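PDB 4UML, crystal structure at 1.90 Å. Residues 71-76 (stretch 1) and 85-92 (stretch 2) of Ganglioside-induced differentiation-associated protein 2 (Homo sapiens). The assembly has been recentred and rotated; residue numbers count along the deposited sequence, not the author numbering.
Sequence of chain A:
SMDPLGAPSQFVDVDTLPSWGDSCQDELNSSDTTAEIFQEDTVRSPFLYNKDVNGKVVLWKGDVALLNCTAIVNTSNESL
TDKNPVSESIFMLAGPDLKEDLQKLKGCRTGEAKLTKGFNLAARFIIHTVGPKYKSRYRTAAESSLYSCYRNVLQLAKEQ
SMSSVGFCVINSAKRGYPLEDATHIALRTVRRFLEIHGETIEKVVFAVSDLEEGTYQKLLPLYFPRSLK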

# COMPACT_ATOMS: atom_id res chain seq x y z
N ALA A 71 -4.96 8.84 -0.16
CA ALA A 71 -5.55 7.58 0.24
C ALA A 71 -4.56 6.72 1.03
O ALA A 71 -3.35 6.70 0.75
CB ALA A 71 -6.03 6.80 -0.98
N ILE A 72 -5.08 6.03 2.02
CA ILE A 72 -4.37 4.94 2.66
C ILE A 72 -5.09 3.65 2.31
O ILE A 72 -6.28 3.64 1.93
CB ILE A 72 -4.19 5.12 4.18
CG1 ILE A 72 -5.54 5.17 4.91
CG2 ILE A 72 -3.36 6.34 4.50
CD1 ILE A 72 -5.46 4.49 6.23
N VAL A 73 -4.34 2.56 2.40
CA VAL A 73 -4.79 1.26 1.98
C VAL A 73 -5.07 0.34 3.18
O VAL A 73 -4.25 0.20 4.07
CB VAL A 73 -3.75 0.61 1.08
CG1 VAL A 73 -4.20 -0.79 0.67
CG2 VAL A 73 -3.45 1.46 -0.15
N ASN A 74 -6.26 -0.23 3.19
CA ASN A 74 -6.71 -1.20 4.15
C ASN A 74 -6.66 -2.55 3.45
O ASN A 74 -6.91 -2.66 2.25
CB ASN A 74 -8.13 -0.88 4.61
CG ASN A 74 -8.64 -1.91 5.64
OD1 ASN A 74 -7.90 -2.37 6.47
ND2 ASN A 74 -9.89 -2.31 5.51
N THR A 75 -6.21 -3.55 4.19
CA THR A 75 -6.16 -4.92 3.70
C THR A 75 -7.14 -5.76 4.52
O THR A 75 -7.18 -5.63 5.76
CB THR A 75 -4.74 -5.48 3.66
OG1 THR A 75 -4.73 -6.68 2.88
CG2 THR A 75 -4.14 -5.74 5.05
N SER A 76 -7.93 -6.59 3.83
CA SER A 76 -9.10 -7.19 4.48
C SER A 76 -9.46 -8.58 3.94
O SER A 76 -8.63 -9.23 3.30
CB SER A 76 -10.27 -6.22 4.36
OG SER A 76 -11.28 -6.47 5.31
N PRO A 85 -4.11 -6.23 12.36
CA PRO A 85 -3.56 -5.01 12.93
C PRO A 85 -3.78 -3.74 12.08
O PRO A 85 -3.97 -2.64 12.61
CB PRO A 85 -2.07 -5.33 13.01
CG PRO A 85 -1.99 -6.81 13.04
CD PRO A 85 -3.09 -7.27 12.17
N VAL A 86 -3.73 -3.88 10.75
CA VAL A 86 -3.91 -2.74 9.87
C VAL A 86 -5.33 -2.23 9.98
O VAL A 86 -5.56 -1.06 10.33
CB VAL A 86 -3.52 -3.10 8.41
CG1 VAL A 86 -4.03 -2.04 7.44
CG2 VAL A 86 -2.02 -3.25 8.31
N SER A 87 -6.30 -3.13 9.73
CA SER A 87 -7.71 -2.81 9.78
C SER A 87 -8.17 -2.32 11.14
O SER A 87 -9.09 -1.51 11.22
CB SER A 87 -8.56 -4.03 9.43
OG SER A 87 -8.40 -4.38 8.06
N GLU A 88 -7.58 -2.86 12.19
CA GLU A 88 -7.95 -2.44 13.54
C GLU A 88 -7.68 -0.93 13.73
O GLU A 88 -8.55 -0.21 14.22
CB GLU A 88 -7.19 -3.24 14.60
CG GLU A 88 -7.71 -4.65 14.79
CD GLU A 88 -6.94 -5.40 15.87
OE1 GLU A 88 -7.08 -5.02 17.06
OE2 GLU A 88 -6.18 -6.36 15.53
N SER A 89 -6.50 -0.47 13.35
CA SER A 89 -6.20 0.98 13.47
C SER A 89 -7.06 1.82 12.57
O SER A 89 -7.59 2.84 13.00
CB SER A 89 -4.76 1.28 13.09
OG SER A 89 -3.94 0.42 13.82
N ILE A 90 -7.13 1.41 11.30
CA ILE A 90 -7.87 2.15 10.34
C ILE A 90 -9.33 2.30 10.81
O ILE A 90 -9.87 3.40 10.79
CB ILE A 90 -7.79 1.50 8.94
CG1 ILE A 90 -6.37 1.60 8.35
CG2 ILE A 90 -8.81 2.13 8.05
CD1 ILE A 90 -6.22 1.03 6.93
N PHE A 91 -9.99 1.21 11.21
CA PHE A 91 -11.43 1.34 11.60
C PHE A 91 -11.62 2.21 12.85
O PHE A 91 -12.55 3.02 12.95
CB PHE A 91 -12.06 -0.04 11.86
CG PHE A 91 -12.30 -0.87 10.63
CD1 PHE A 91 -12.21 -0.33 9.36
CD2 PHE A 91 -12.65 -2.19 10.76
CE1 PHE A 91 -12.45 -1.12 8.24
CE2 PHE A 91 -12.89 -2.98 9.65
CZ PHE A 91 -12.80 -2.44 8.39
N MET A 92 -10.73 2.05 13.80
CA MET A 92 -10.81 2.83 14.98
C MET A 92 -10.67 4.32 14.65
O MET A 92 -11.45 5.16 15.13
CB MET A 92 -9.70 2.41 15.92
CG MET A 92 -9.56 3.37 17.08
SD MET A 92 -8.48 2.69 18.33
CE MET A 92 -9.58 1.46 19.04

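How do the two backbones lie against each other? Stretch 1 runs as a strand from A71 towards T75, and stretch 2 is a helix that begins at P85 and continues beyond M92. Their axes come within 7.4 Å, and their N-to-C directions differ by 125°, so the helix crosses the strand obliquely, closer to antiparallel than to parallel. The backbones draw nearest at N74 and S87, whose CA atoms are 5.9 Å apart. The helix is held by its own ladder of bonds: I90 N donates to V86 O at 3.1 Å, F91 N to S87 O at 2.9 Å, and M92 N to E88 O at 3.2 Å, while the bond from S89 N to P85 O, at 3.4 Å, is weak. Helical periodicity brings V86 and I90, four residues apart, to the strand with CA-to-CB bonds pointing toward it, whereas that of E88 points away.

Which polar groups tie the stretches together? The single hydrogen bond across the contact runs from S87 OG to N74 OD1, at a short 2.6 Å. It forms at the closest point of the two backbones. The CA-to-CB bond of N74 points sideways, but the end of its side chain comes nearer to the helix, which carries the amide oxygen to the serine hydroxyl. The same S87 OG also lies 2.9 Å from T75 O, so the hydroxyl sits between an amide oxygen and a backbone carbonyl oxygen, with its proton given to the former. The other end of the N74 amide, ND2, is hydrogen-bonded elsewhere in the structure, leaving both ends of this buried group satisfied.

Where do the apolar side chains meet? The CA-to-CB bond of I72 points toward the helix, and its CD1 touches CD1 of I90 at 3.6 Å, methyl against methyl. The same I90 CD1 lies 3.6 Å from N74 CB, so the tip of one isoleucine reaches two strand residues whose side chains offer carbon at that point. Closer to the start of the helix, V86 CB comes within 4.3 Å of T75 CG2, a looser contact that uses the threonine methyl while T75 OG1 bonds elsewhere. These are contacts between carbon atoms, with no polar partner involved.

What happens where apolar groups meet polar ones? The CA-to-CB bond of V73 points away from the helix, yet its carbonyl oxygen faces it: V73 O is 3.6 Å from I90 CD1 and 4.1 Å from V86 CG1. Neither methyl can serve as a donor, and V73 O has no partner anywhere in the model. T75 N is in the same position, buried without a partner and 4.2 Å from V86 CG1. Two backbone groups thus go unpaired beneath this helix. Further along the helix, the end of the F91 side chain comes nearer to the strand than its sideways CA-to-CB bond would suggest, and its CE1 lies 3.9 Å from N74 ND2, an oblique approach that amounts to van der Waals packing.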